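Local coordinates for glycosyl hydrolases family 2, sugar binding domain protein (Bacteroides uniformis str. 3978 T3 ii, PDB 6D1P) that probably hydrolyses O-glycosidic bonds as a glycoside hydrolase family 2 beta-glucuronidase of a human gut bacterium, at residues E36-D41 / T60-Q65; K354-N359 / S615-K620; D441-F446 / E469-I474; C749-F754 / S798-I803. All blocks are in the same frame, centred on the assembly; numbering follows the deposited sequence.

Interaction 1. Residues E36-D41 / T60-Q65; sequences EFIRQD and TVPLWQ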
loop_
_atom_site.group_PDB
_atom_site.type_symbol
_atom_site.label_atom_id
_atom_site.label_comp_id
_atom_site.label_asym_id
_atom_site.label_seq_id
_atom_site.Cartn_x
_atom_site.Cartn_y
_atom_site.Cartn_z
ATOM N N GLU A 36 0.697 -17.983 5.046
ATOM C CA GLU A 36 0.739 -17.048 3.942
ATOM C C GLU A 36 0.007 -15.774 4.341
ATOM O O GLU A 36 -0.981 -15.809 5.084
ATOM C CB GLU A 36 0.117 -17.651 2.691
ATOM C CG GLU A 36 1.002 -18.673 2.010
ATOM C CD GLU A 36 0.404 -19.192 0.699
ATOM O OE1 GLU A 36 -0.815 -19.452 0.654
ATOM O OE2 GLU A 36 1.159 -19.318 -0.294
ATOM N N PHE A 37 0.498 -14.648 3.834
ATOM C CA PHE A 37 -0.066 -13.356 4.188
ATOM C C PHE A 37 -0.144 -12.465 2.951
ATOM O O PHE A 37 0.741 -12.514 2.096
ATOM C CB PHE A 37 0.771 -12.691 5.290
ATOM C CG PHE A 37 0.560 -11.228 5.378
ATOM C CD1 PHE A 37 -0.583 -10.719 5.986
ATOM C CD2 PHE A 37 1.474 -10.354 4.809
ATOM C CE1 PHE A 37 -0.814 -9.355 6.029
ATOM C CE2 PHE A 37 1.258 -8.989 4.861
ATOM C CZ PHE A 37 0.113 -8.488 5.478
ATOM N N ILE A 38 -1.202 -11.653 2.851
ATOM C CA ILE A 38 -1.297 -10.640 1.800
ATOM C C ILE A 38 -1.879 -9.375 2.411
ATOM O O ILE A 38 -2.818 -9.442 3.206
ATOM C CB ILE A 38 -2.137 -11.123 0.585
ATOM C CG1 ILE A 38 -2.025 -10.140 -0.566
ATOM C CG2 ILE A 38 -3.611 -11.282 0.917
ATOM C CD1 ILE A 38 -2.691 -10.644 -1.834
ATOM N N ARG A 39 -1.337 -8.222 2.035
ATOM C CA ARG A 39 -1.728 -6.962 2.670
ATOM C C ARG A 39 -2.832 -6.236 1.884
ATOM O O ARG A 39 -2.678 -5.120 1.386
ATOM C CB ARG A 39 -0.508 -6.073 2.866
ATOM C CG ARG A 39 -0.813 -4.928 3.799
ATOM C CD ARG A 39 0.421 -4.206 4.201
ATOM N NE ARG A 39 0.787 -3.170 3.237
ATOM C CZ ARG A 39 1.733 -2.264 3.483
ATOM N NH1 ARG A 39 2.381 -2.276 4.668
ATOM N NH2 ARG A 39 2.020 -1.340 2.573
ATOM N N GLN A 40 -3.985 -6.889 1.820
ATOM C CA GLN A 40 -5.169 -6.342 1.170
ATOM C C GLN A 40 -6.334 -7.258 1.489
ATOM O O GLN A 40 -6.156 -8.368 1.997
ATOM C CB GLN A 40 -4.998 -6.205 -0.340
ATOM C CG GLN A 40 -4.799 -7.529 -1.072
ATOM C CD GLN A 40 -4.747 -7.324 -2.579
ATOM O OE1 GLN A 40 -3.699 -7.008 -3.140
ATOM N NE2 GLN A 40 -5.882 -7.469 -3.231
ATOM N N ASP A 41 -7.530 -6.757 1.232
ATOM C CA ASP A 41 -8.713 -7.574 1.385
ATOM C C ASP A 41 -8.807 -8.498 0.186
ATOM O O ASP A 41 -8.286 -8.198 -0.890
ATOM C CB ASP A 41 -9.964 -6.702 1.479
ATOM C CG ASP A 41 -11.057 -7.311 2.368
ATOM O OD1 ASP A 41 -10.824 -8.336 3.050
ATOM O OD2 ASP A 41 -12.174 -6.754 2.378
ATOM N N THR A 60 -4.089 -17.376 -9.831
ATOM C CA THR A 60 -2.688 -17.353 -9.393
ATOM C C THR A 60 -2.278 -15.994 -8.838
ATOM O O THR A 60 -1.235 -15.895 -8.185
ATOM C CB THR A 60 -1.760 -17.721 -10.567
ATOM O OG1 THR A 60 -2.194 -18.950 -11.144
ATOM C CG2 THR A 60 -0.302 -17.892 -10.116
ATOM N N VAL A 61 -3.054 -14.953 -9.107
ATOM C CA VAL A 61 -2.812 -13.626 -8.549
ATOM C C VAL A 61 -4.050 -13.223 -7.759
ATOM O O VAL A 61 -5.158 -13.731 -8.006
ATOM C CB VAL A 61 -2.459 -12.597 -9.651
ATOM C CG1 VAL A 61 -1.289 -13.101 -10.494
ATOM C CG2 VAL A 61 -3.665 -12.281 -10.511
ATOM N N PRO A 62 -3.901 -12.309 -6.778
ATOM C CA PRO A 62 -2.654 -11.665 -6.339
ATOM C C PRO A 62 -1.689 -12.624 -5.641
ATOM O O PRO A 62 -2.100 -13.715 -5.228
ATOM C CB PRO A 62 -3.145 -10.577 -5.368
ATOM C CG PRO A 62 -4.511 -11.043 -4.924
ATOM C CD PRO A 62 -5.084 -11.763 -6.086
ATOM N N LEU A 63 -0.425 -12.212 -5.526
ATOM C CA LEU A 63 0.618 -13.034 -4.935
ATOM C C LEU A 63 0.619 -12.855 -3.426
ATOM O O LEU A 63 0.433 -11.738 -2.932
ATOM C CB LEU A 63 1.985 -12.647 -5.492
ATOM C CG LEU A 63 2.138 -12.611 -7.012
ATOM C CD1 LEU A 63 3.575 -12.325 -7.420
ATOM C CD2 LEU A 63 1.654 -13.923 -7.616
ATOM N N TRP A 64 0.844 -13.954 -2.703
ATOM C CA TRP A 64 0.949 -13.953 -1.250
ATOM C C TRP A 64 2.400 -14.132 -0.808
ATOM O O TRP A 64 3.263 -14.609 -1.552
ATOM C CB TRP A 64 0.100 -15.065 -0.620
ATOM C CG TRP A 64 -1.383 -14.948 -0.826
ATOM C CD1 TRP A 64 -2.055 -14.895 -2.029
ATOM C CD2 TRP A 64 -2.394 -14.928 0.197
ATOM N NE1 TRP A 64 -3.412 -14.815 -1.808
ATOM C CE2 TRP A 64 -3.646 -14.835 -0.454
ATOM C CE3 TRP A 64 -2.359 -14.962 1.594
ATOM C CZ2 TRP A 64 -4.854 -14.793 0.250
ATOM C CZ3 TRP A 64 -3.560 -14.915 2.293
ATOM C CH2 TRP A 64 -4.793 -14.827 1.616
ATOM N N GLN A 65 2.655 -13.766 0.439
ATOM C CA GLN A 65 3.979 -13.868 1.029
ATOM C C GLN A 65 4.012 -15.070 1.948
ATOM O O GLN A 65 3.027 -15.354 2.635
ATOM C CB GLN A 65 4.330 -12.616 1.836
ATOM C CG GLN A 65 4.204 -11.312 1.074
ATOM C CD GLN A 65 4.141 -10.115 2.002
ATOM O OE1 GLN A 65 4.835 -10.069 3.018
ATOM N NE2 GLN A 65 3.288 -9.147 1.666
HETATM O O HOH W 1 3.029 -17.584 -1.248
#
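Strand residue Phe37 pairs with Gln65 as an antiparallel hydrogen-bonded pair: Phe37 N donates to Gln65 O at 2.9 Å, and Gln65 N returns a nearly straight bond (170°) to Phe37 O at 2.8 Å. Both donors lie in the plane of the carbonyl they approach. The side chains of the pair leave the sheet on the same face and run side by side, the Gln65 amide turned 85° from the Phe37 ring, with OE1 in the ring plane at its CD2 edge. This pair joins strand 35-38 to strand 65-67, an outermost strand of the six-stranded antiparallel sheet of the sugar-binding domain. Ile38 serves two partners with its two branches. Ile38 CG2 sits 3.6 Å from the centroid of the six-membered ring of Trp64, almost on the ring normal, a CH-pi contact. The other branch, with CG1 anti to the backbone N (chi1 -171°), carries Ile38 CD1 to Pro62 CB at 3.6 Å; a cis peptide bond precedes this proline. Glu36 OE2 and Trp64 O share a water, while Glu36 OE1 forms a salt bridge with Arg93, which also makes a cation-pi contact with Trp64. From the second subunit, Asn84 donates to Leu63 O.

Interaction 2. Residues K354-N359 / S615-K620; sequences KEMGAN and SYWSSK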
loop_
_atom_site.group_PDB
_atom_site.type_symbol
_atom_site.label_atom_id
_atom_site.label_comp_id
_atom_site.label_asym_id
_atom_site.label_seq_id
_atom_site.Cartn_x
_atom_site.Cartn_y
_atom_site.Cartn_z
ATOM N N LYS A 354 15.606 -4.073 33.791
ATOM C CA LYS A 354 15.961 -4.484 35.146
ATOM C C LYS A 354 17.398 -4.101 35.486
ATOM O O LYS A 354 17.664 -3.539 36.551
ATOM C CB LYS A 354 15.754 -5.989 35.305
ATOM C CG LYS A 354 16.130 -6.495 36.691
ATOM C CD LYS A 354 15.125 -6.044 37.736
ATOM C CE LYS A 354 15.559 -6.475 39.141
ATOM N NZ LYS A 354 14.418 -6.341 40.095
ATOM N N GLU A 355 18.331 -4.350 34.561
ATOM C CA GLU A 355 19.734 -4.000 34.770
ATOM C C GLU A 355 19.968 -2.503 34.840
ATOM O O GLU A 355 21.031 -2.086 35.311
ATOM C CB GLU A 355 20.589 -4.584 33.648
ATOM C CG GLU A 355 20.661 -6.074 33.734
ATOM C CD GLU A 355 21.197 -6.715 32.481
ATOM O OE1 GLU A 355 21.753 -5.982 31.624
ATOM O OE2 GLU A 355 21.042 -7.956 32.352
ATOM N N MET A 356 19.041 -1.695 34.317
ATOM C CA MET A 356 19.162 -0.251 34.451
ATOM C C MET A 356 18.827 0.193 35.873
ATOM O O MET A 356 19.197 1.298 36.279
ATOM C CB MET A 356 18.251 0.448 33.435
ATOM C CG MET A 356 18.472 1.957 33.297
ATOM S SD MET A 356 17.220 2.750 32.222
ATOM C CE MET A 356 15.723 2.124 32.984
ATOM N N GLY A 357 18.170 -0.658 36.650
ATOM C CA GLY A 357 17.865 -0.339 38.021
ATOM C C GLY A 357 16.466 0.156 38.251
ATOM O O GLY A 357 16.161 0.570 39.373
ATOM N N ALA A 358 15.619 0.149 37.220
ATOM C CA ALA A 358 14.201 0.421 37.382
ATOM C C ALA A 358 13.561 -0.642 38.251
ATOM O O ALA A 358 14.005 -1.785 38.298
ATOM C CB ALA A 358 13.488 0.454 36.020
ATOM N N ASN A 359 12.489 -0.257 38.938
ATOM C CA ASN A 359 11.685 -1.225 39.670
ATOM C C ASN A 359 10.212 -1.128 39.300
ATOM O O ASN A 359 9.387 -1.803 39.919
ATOM C CB ASN A 359 11.875 -1.072 41.196
ATOM C CG ASN A 359 11.482 0.319 41.730
ATOM O OD1 ASN A 359 10.813 1.112 41.063
ATOM N ND2 ASN A 359 11.894 0.603 42.965
ATOM N N SER A 615 23.587 4.588 36.793
ATOM C CA SER A 615 24.470 5.040 37.852
ATOM C C SER A 615 23.698 5.468 39.095
ATOM O O SER A 615 24.257 5.427 40.193
ATOM C CB SER A 615 25.334 6.192 37.352
ATOM O OG SER A 615 24.553 7.339 37.133
ATOM N N TYR A 616 22.429 5.860 38.946
ATOM C CA TYR A 616 21.605 6.279 40.078
ATOM C C TYR A 616 20.777 5.146 40.657
ATOM O O TYR A 616 20.470 5.155 41.850
ATOM C CB TYR A 616 20.653 7.399 39.655
ATOM C CG TYR A 616 21.168 8.817 39.778
ATOM C CD1 TYR A 616 21.009 9.530 40.961
ATOM C CD2 TYR A 616 21.766 9.463 38.702
ATOM C CE1 TYR A 616 21.456 10.840 41.081
ATOM C CE2 TYR A 616 22.216 10.778 38.811
ATOM C CZ TYR A 616 22.052 11.461 40.010
ATOM O OH TYR A 616 22.477 12.770 40.148
ATOM N N TRP A 617 20.413 4.162 39.846
ATOM C CA TRP A 617 19.401 3.197 40.248
ATOM C C TRP A 617 19.934 1.800 40.462
ATOM O O TRP A 617 19.363 1.048 41.259
ATOM C CB TRP A 617 18.279 3.129 39.194
ATOM C CG TRP A 617 17.361 4.305 39.189
ATOM C CD1 TRP A 617 17.408 5.399 40.021
ATOM C CD2 TRP A 617 16.231 4.502 38.332
ATOM N NE1 TRP A 617 16.375 6.265 39.724
ATOM C CE2 TRP A 617 15.639 5.738 38.693
ATOM C CE3 TRP A 617 15.656 3.753 37.295
ATOM C CZ2 TRP A 617 14.511 6.246 38.042
ATOM C CZ3 TRP A 617 14.520 4.268 36.643
ATOM C CH2 TRP A 617 13.967 5.496 37.025
ATOM N N SER A 618 20.974 1.418 39.736
ATOM C CA SER A 618 21.473 0.056 39.802
ATOM C C SER A 618 22.305 -0.142 41.062
ATOM O O SER A 618 23.078 0.739 41.454
ATOM C CB SER A 618 22.320 -0.261 38.574
ATOM O OG SER A 618 22.702 -1.619 38.594
ATOM N N SER A 619 22.142 -1.311 41.690
ATOM C CA SER A 619 23.022 -1.713 42.781
ATOM C C SER A 619 24.315 -2.354 42.289
ATOM O O SER A 619 25.245 -2.528 43.080
ATOM C CB SER A 619 22.282 -2.664 43.733
ATOM O OG SER A 619 21.459 -3.585 43.031
ATOM N N LYS A 620 24.417 -2.667 41.003
ATOM C CA LYS A 620 25.580 -3.366 40.482
ATOM C C LYS A 620 26.656 -2.367 40.073
ATOM O O LYS A 620 26.384 -1.480 39.247
ATOM C CB LYS A 620 25.211 -4.231 39.289
ATOM C CG LYS A 620 26.327 -5.174 38.922
ATOM C CD LYS A 620 26.364 -5.569 37.467
ATOM C CE LYS A 620 27.473 -6.597 37.278
ATOM N NZ LYS A 620 27.665 -6.933 35.868
HETATM O O HOH W 2 23.067 -3.690 36.825
#
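Two helices of the TIM barrel domain, 343-356 and 609-617, end against each other, and the first closes in a Schellman motif at Gly357. Gly357 N bonds back to Lys354 O at 2.9 Å, and the positive phi of 99° turns the chain out of the helix. So near is the other helix end that Gly357 CA is 4.0 Å from both the CA and the N of Ser618. A beta carbon there would collide with Trp617 C and Ser618 N, and also with the preceding carbonyl oxygen. In this barrel, residues far apart in sequence thus become neighbours where the two helices stop. Trp617, its CG anti to the carbonyl carbon (chi1 -74°), lays CB against Gly357 O at 3.3 Å. Its indole reaches along the chain that leaves the helix, Trp617 CE3 to Ala358 N at 3.6 Å and Trp617 CZ3 to Ala358 CB at 4.0 Å. Arg326 adds a cation-pi contact to this indole and donates to Gly357 O. Ser618 OG, anti to its own backbone N, accepts from Lys620 N at 3.1 Å in an ST turn. A water joins this hydroxyl, 2.7 Å from Ser618 OG, to Glu355 O, which also accepts from Gln614.

Interaction 3. Residues D441-F446 / E469-I474; sequences DSIRAF and EFCKDI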
loop_
_atom_site.group_PDB
_atom_site.type_symbol
_atom_site.label_atom_id
_atom_site.label_comp_id
_atom_site.label_asym_id
_atom_site.label_seq_id
_atom_site.Cartn_x
_atom_site.Cartn_y
_atom_site.Cartn_z
ATOM N N ASP A 441 -18.556 16.538 30.790
ATOM C CA ASP A 441 -19.412 15.882 31.770
ATOM C C ASP A 441 -19.701 14.442 31.376
ATOM O O ASP A 441 -19.751 13.559 32.241
ATOM C CB ASP A 441 -20.711 16.678 31.977
ATOM C CG ASP A 441 -21.472 16.960 30.669
ATOM O OD1 ASP A 441 -21.155 16.365 29.601
ATOM O OD2 ASP A 441 -22.410 17.795 30.722
ATOM N N SER A 442 -19.876 14.186 30.074
ATOM C CA SER A 442 -20.026 12.817 29.597
ATOM C C SER A 442 -18.751 12.017 29.814
ATOM O O SER A 442 -18.804 10.820 30.099
ATOM C CB SER A 442 -20.402 12.811 28.114
ATOM O OG SER A 442 -21.515 13.636 27.881
ATOM N N ILE A 443 -17.596 12.654 29.654
ATOM C CA ILE A 443 -16.335 11.962 29.891
ATOM C C ILE A 443 -16.183 11.641 31.375
ATOM O O ILE A 443 -15.854 10.507 31.749
ATOM C CB ILE A 443 -15.159 12.797 29.349
ATOM C CG1 ILE A 443 -15.220 12.859 27.826
ATOM C CG2 ILE A 443 -13.830 12.198 29.779
ATOM C CD1 ILE A 443 -14.274 13.860 27.219
ATOM N N ARG A 444 -16.444 12.629 32.240
ATOM C CA ARG A 444 -16.508 12.365 33.675
ATOM C C ARG A 444 -17.409 11.173 33.971
ATOM O O ARG A 444 -17.012 10.238 34.680
ATOM C CB ARG A 444 -17.018 13.604 34.425
ATOM C CG ARG A 444 -15.969 14.382 35.184
ATOM C CD ARG A 444 -16.600 15.414 36.119
ATOM N NE ARG A 444 -16.939 14.888 37.443
ATOM C CZ ARG A 444 -16.046 14.645 38.404
ATOM N NH1 ARG A 444 -14.750 14.852 38.186
ATOM N NH2 ARG A 444 -16.438 14.193 39.588
ATOM N N ALA A 445 -18.625 11.185 33.417
ATOM C CA ALA A 445 -19.593 10.141 33.728
ATOM C C ALA A 445 -19.060 8.770 33.341
ATOM O O ALA A 445 -19.165 7.813 34.107
ATOM C CB ALA A 445 -20.915 10.426 33.013
ATOM N N PHE A 446 -18.492 8.651 32.140
ATOM C CA PHE A 446 -17.971 7.357 31.716
ATOM C C PHE A 446 -16.690 7.004 32.467
ATOM O O PHE A 446 -16.464 5.836 32.801
ATOM C CB PHE A 446 -17.746 7.355 30.206
ATOM C CG PHE A 446 -17.345 6.015 29.659
ATOM C CD1 PHE A 446 -18.189 4.925 29.780
ATOM C CD2 PHE A 446 -16.120 5.845 29.033
ATOM C CE1 PHE A 446 -17.817 3.687 29.290
ATOM C CE2 PHE A 446 -15.743 4.616 28.535
ATOM C CZ PHE A 446 -16.589 3.533 28.669
ATOM N N GLU A 469 -7.546 16.772 34.042
ATOM C CA GLU A 469 -7.730 17.477 35.308
ATOM C C GLU A 469 -9.179 17.430 35.775
ATOM O O GLU A 469 -9.432 17.302 36.977
ATOM C CB GLU A 469 -7.248 18.921 35.197
ATOM C CG GLU A 469 -5.740 19.052 35.037
ATOM C CD GLU A 469 -4.921 18.395 36.174
ATOM O OE1 GLU A 469 -4.029 17.566 35.856
ATOM O OE2 GLU A 469 -5.153 18.725 37.369
ATOM N N PHE A 470 -10.145 17.490 34.842
ATOM C CA PHE A 470 -11.552 17.487 35.240
ATOM C C PHE A 470 -12.074 16.102 35.608
ATOM O O PHE A 470 -13.266 15.965 35.912
ATOM C CB PHE A 470 -12.434 18.112 34.142
ATOM C CG PHE A 470 -12.445 17.366 32.823
ATOM C CD1 PHE A 470 -11.705 17.827 31.744
ATOM C CD2 PHE A 470 -13.236 16.247 32.642
ATOM C CE1 PHE A 470 -11.723 17.162 30.515
ATOM C CE2 PHE A 470 -13.262 15.583 31.412
ATOM C CZ PHE A 470 -12.493 16.039 30.357
ATOM N N CYS A 471 -11.233 15.078 35.572
ATOM C CA CYS A 471 -11.578 13.766 36.099
ATOM C C CYS A 471 -10.674 13.328 37.241
ATOM O O CYS A 471 -10.864 12.222 37.752
ATOM C CB CYS A 471 -11.508 12.695 34.998
ATOM S SG CYS A 471 -12.787 12.761 33.735
ATOM N N LYS A 472 -9.686 14.149 37.634
ATOM C CA LYS A 472 -8.595 13.682 38.506
ATOM C C LYS A 472 -9.091 13.160 39.861
ATOM O O LYS A 472 -8.450 12.289 40.455
ATOM C CB LYS A 472 -7.580 14.811 38.728
ATOM C CG LYS A 472 -8.078 15.881 39.724
ATOM C CD LYS A 472 -7.282 17.180 39.647
ATOM C CE LYS A 472 -5.899 17.045 40.252
ATOM N NZ LYS A 472 -5.427 18.336 40.828
ATOM N N ASP A 473 -10.234 13.658 40.347
ATOM C CA ASP A 473 -10.788 13.283 41.650
ATOM C C ASP A 473 -11.440 11.908 41.646
ATOM O O ASP A 473 -11.777 11.403 42.726
ATOM C CB ASP A 473 -11.836 14.311 42.097
ATOM C CG ASP A 473 -12.942 14.509 41.046
ATOM O OD1 ASP A 473 -12.610 14.925 39.905
ATOM O OD2 ASP A 473 -14.134 14.228 41.336
ATOM N N ILE A 474 -11.642 11.305 40.471
ATOM C CA ILE A 474 -12.448 10.092 40.382
ATOM C C ILE A 474 -11.641 8.868 40.782
ATOM O O ILE A 474 -12.134 8.007 41.515
ATOM C CB ILE A 474 -13.033 9.944 38.965
ATOM C CG1 ILE A 474 -14.216 10.880 38.755
ATOM C CG2 ILE A 474 -13.483 8.505 38.709
ATOM C CD1 ILE A 474 -14.596 11.049 37.275
#
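Arg444 NH1 is gripped by two acceptors, Asp473 OD1 at 2.7 Å and Phe470 O at 2.9 Å. Arg444 NH2 donates to the other carboxylate oxygen, Asp473 OD2, at 2.9 Å, so the salt bridge is bidentate and end-on. Guanidinium and carboxylate are nearly coplanar, 3° apart, and both oxygens use their syn lone pairs. Phe470 O also lies in the guanidinium plane, although NH1 stands above the plane of the Phe470 carbonyl. Three bonds at the edge thus fix the rotation of the group, while Ile474 CD1 lies over one face, toward the rim. A bend at chi3 (87°) turns the guanidinium toward Asp473, with CG of Arg444 3.9 Å from Cys471 SG. An alanine here removes all three N-H donors and would probably loosen the loop around Phe470 and Asp473 from the helix. Ile443 crosses the Phe470 ring at about a right angle, Ile443 CG2 meeting its edge at CE2, 3.8 Å away. The contact lies within the TIM barrel domain, where helix 440-457 is held to the loop between the parallel strands 462-466 and 477-479; Met447, a turn further along this helix, packs on Cys471 and Ile474.

Interaction 4. Residues C749-F754 / S798-I803; sequences CQFIEF and SDSKRI
Three backbone hydrogen bonds run across the pair. Glu753 N and Ser798 O are 2.7 Å apart, the donor nearly along the C=O axis, and Ser798 N donates to Glu753 O at 2.9 Å, in the carbonyl plane. Further along, Ser800 N reaches Phe751 O at 3.2 Å from well above the plane of that carbonyl. Between these bonds Ile752 and Asp799 form the non-hydrogen-bonded pair, where CA-H...O contacts join Ile752 CA to Ser798 O and Asp799 CA to Phe751 O. Among the side chains, Ser800 OG is tucked between the two residues flanking Ile752, 3.2 Å from Phe751 CB, and donates a weak bond to Glu753 OE2 at 3.1 Å. The extended Glu753 chain also takes its carboxylate to Arg774, a salt bridge that is its strongest polar link. A leucine here has no carboxylate for Arg774 or Ser800 and would probably weaken the link to strand 774-776 on this face and leave the turn at Ser800 less well held. Water bridges Glu753 O and Ser798 OG, the latter also bonded to Thr806. Within 798-803, a type I turn from Asp799 to Arg802 is closed by Arg802 N to Asp799 O at 2.7 Å, and Asp799 OD2 accepts from Ile803 N through its syn lone pair. The arrangement is that of adjacent antiparallel strands, 751-756 and 793-799, the central pair of a four-stranded sheet near the C-terminus, with one strand ending in a beta turn.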
loop_
_atom_site.group_PDB
_atom_site.type_symbol
_atom_site.label_atom_id
_atom_site.label_comp_id
_atom_site.label_asym_id
_atom_site.label_seq_id
_atom_site.Cartn_x
_atom_site.Cartn_y
_atom_site.Cartn_z
ATOM N N CYS A 749 22.903 19.941 11.486
ATOM C CA CYS A 749 21.752 19.069 11.706
ATOM C C CYS A 749 20.952 18.735 10.438
ATOM O O CYS A 749 19.893 18.100 10.550
ATOM C CB CYS A 749 20.792 19.706 12.728
ATOM S SG CYS A 749 21.546 20.104 14.321
ATOM N N GLN A 750 21.398 19.166 9.253
ATOM C CA GLN A 750 20.684 18.876 8.005
ATOM C C GLN A 750 20.281 17.413 7.921
ATOM O O GLN A 750 21.060 16.509 8.252
ATOM C CB GLN A 750 21.554 19.195 6.778
ATOM C CG GLN A 750 21.792 20.672 6.471
ATOM C CD GLN A 750 22.819 21.323 7.394
ATOM O OE1 GLN A 750 23.392 20.674 8.291
ATOM N NE2 GLN A 750 23.041 22.618 7.190
ATOM N N PHE A 751 19.057 17.190 7.461
ATOM C CA PHE A 751 18.668 15.877 6.962
ATOM C C PHE A 751 19.595 15.439 5.839
ATOM O O PHE A 751 19.928 16.217 4.937
ATOM C CB PHE A 751 17.220 15.892 6.454
ATOM C CG PHE A 751 16.213 15.632 7.524
ATOM C CD1 PHE A 751 16.119 14.375 8.104
ATOM C CD2 PHE A 751 15.373 16.645 7.976
ATOM C CE1 PHE A 751 15.193 14.120 9.126
ATOM C CE2 PHE A 751 14.444 16.399 8.963
ATOM C CZ PHE A 751 14.353 15.132 9.549
ATOM N N ILE A 752 20.004 14.178 5.898
ATOM C CA ILE A 752 20.813 13.553 4.864
ATOM C C ILE A 752 20.086 12.296 4.413
ATOM O O ILE A 752 19.488 11.595 5.237
ATOM C CB ILE A 752 22.235 13.245 5.380
ATOM C CG1 ILE A 752 23.000 14.543 5.601
ATOM C CG2 ILE A 752 23.013 12.445 4.373
ATOM C CD1 ILE A 752 24.159 14.375 6.556
ATOM N N GLU A 753 20.116 12.033 3.101
ATOM C CA GLU A 753 19.432 10.907 2.475
ATOM C C GLU A 753 20.404 9.986 1.750
ATOM O O GLU A 753 21.292 10.445 1.037
ATOM C CB GLU A 753 18.403 11.381 1.463
ATOM C CG GLU A 753 17.332 12.223 2.077
ATOM C CD GLU A 753 16.370 12.725 1.038
ATOM O OE1 GLU A 753 16.694 12.591 -0.155
ATOM O OE2 GLU A 753 15.302 13.245 1.413
ATOM N N PHE A 754 20.191 8.688 1.884
ATOM C CA PHE A 754 21.026 7.699 1.237
ATOM C C PHE A 754 20.281 7.011 0.095
ATOM O O PHE A 754 19.064 6.823 0.138
ATOM C CB PHE A 754 21.504 6.662 2.245
ATOM C CG PHE A 754 22.387 7.216 3.308
ATOM C CD1 PHE A 754 21.901 7.406 4.596
ATOM C CD2 PHE A 754 23.712 7.548 3.029
ATOM C CE1 PHE A 754 22.727 7.905 5.609
ATOM C CE2 PHE A 754 24.551 8.055 4.031
ATOM C CZ PHE A 754 24.055 8.229 5.327
ATOM N N SER A 798 22.888 12.625 -0.058
ATOM C CA SER A 798 22.478 13.980 -0.391
ATOM C C SER A 798 21.884 14.662 0.833
ATOM O O SER A 798 21.364 14.006 1.740
ATOM C CB SER A 798 21.439 13.978 -1.514
ATOM O OG SER A 798 21.741 12.960 -2.448
ATOM N N ASP A 799 21.973 15.989 0.856
ATOM C CA ASP A 799 21.145 16.767 1.761
ATOM C C ASP A 799 19.738 16.822 1.184
ATOM O O ASP A 799 19.552 17.062 -0.016
ATOM C CB ASP A 799 21.699 18.176 1.969
ATOM C CG ASP A 799 21.623 19.021 0.726
ATOM O OD1 ASP A 799 22.275 18.669 -0.284
ATOM O OD2 ASP A 799 20.894 20.032 0.755
ATOM N N SER A 800 18.745 16.565 2.033
ATOM C CA SER A 800 17.374 16.495 1.540
ATOM C C SER A 800 16.968 17.775 0.823
ATOM O O SER A 800 16.155 17.731 -0.106
ATOM C CB SER A 800 16.433 16.188 2.702
ATOM O OG SER A 800 16.909 15.033 3.373
ATOM N N LYS A 801 17.540 18.912 1.218
ATOM C CA LYS A 801 17.245 20.182 0.570
ATOM C C LYS A 801 17.931 20.336 -0.785
ATOM O O LYS A 801 17.638 21.303 -1.490
ATOM C CB LYS A 801 17.643 21.330 1.499
ATOM C CG LYS A 801 16.803 21.379 2.770
ATOM C CD LYS A 801 17.057 22.625 3.589
ATOM C CE LYS A 801 15.819 22.999 4.407
ATOM N NZ LYS A 801 16.089 24.125 5.354
ATOM N N ARG A 802 18.843 19.432 -1.148
ATOM C CA ARG A 802 19.456 19.406 -2.481
ATOM C C ARG A 802 20.297 20.644 -2.776
ATOM O O ARG A 802 20.498 20.996 -3.941
ATOM C CB ARG A 802 18.401 19.233 -3.581
ATOM C CG ARG A 802 17.760 17.873 -3.605
ATOM C CD ARG A 802 18.811 16.765 -3.546
ATOM N NE ARG A 802 18.191 15.445 -3.676
ATOM C CZ ARG A 802 18.572 14.509 -4.547
ATOM N NH1 ARG A 802 19.608 14.722 -5.366
ATOM N NH2 ARG A 802 17.928 13.343 -4.580
ATOM N N ILE A 803 20.794 21.323 -1.746
ATOM C CA ILE A 803 21.690 22.446 -1.990
ATOM C C ILE A 803 23.141 21.988 -2.142
ATOM O O ILE A 803 23.911 22.617 -2.870
ATOM C CB ILE A 803 21.555 23.518 -0.890
ATOM C CG1 ILE A 803 21.800 22.918 0.500
ATOM C CG2 ILE A 803 20.191 24.192 -0.988
ATOM C CD1 ILE A 803 21.665 23.913 1.660
HETATM O O HOH W 3 19.063 19.143 4.221
HETATM O O HOH W 4 21.138 10.192 -2.013
#

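In the fold
Interactions 2 and 3 both belong to the TIM barrel domain, yet they hold different elements: two helix ends in the former, a helix and a loop after a strand in the latter. Interactions 1 and 4 are strand pairings in separate antiparallel sheets, the first at a sheet border with several contacts to the second subunit, the other mid-sheet and touching that subunit at one residue. Each contact is partly buried. The centre of interaction 2 is about 18 Å from the centre of the chain, that of interaction 3 about 28 Å; the former relies on close backbone packing, the indole of Trp617 and a water, the latter on a salt bridge. Backbone bonds set the register in 1 and 4, supplemented by aromatic and apolar packing in 1 and by polar side chains in 4.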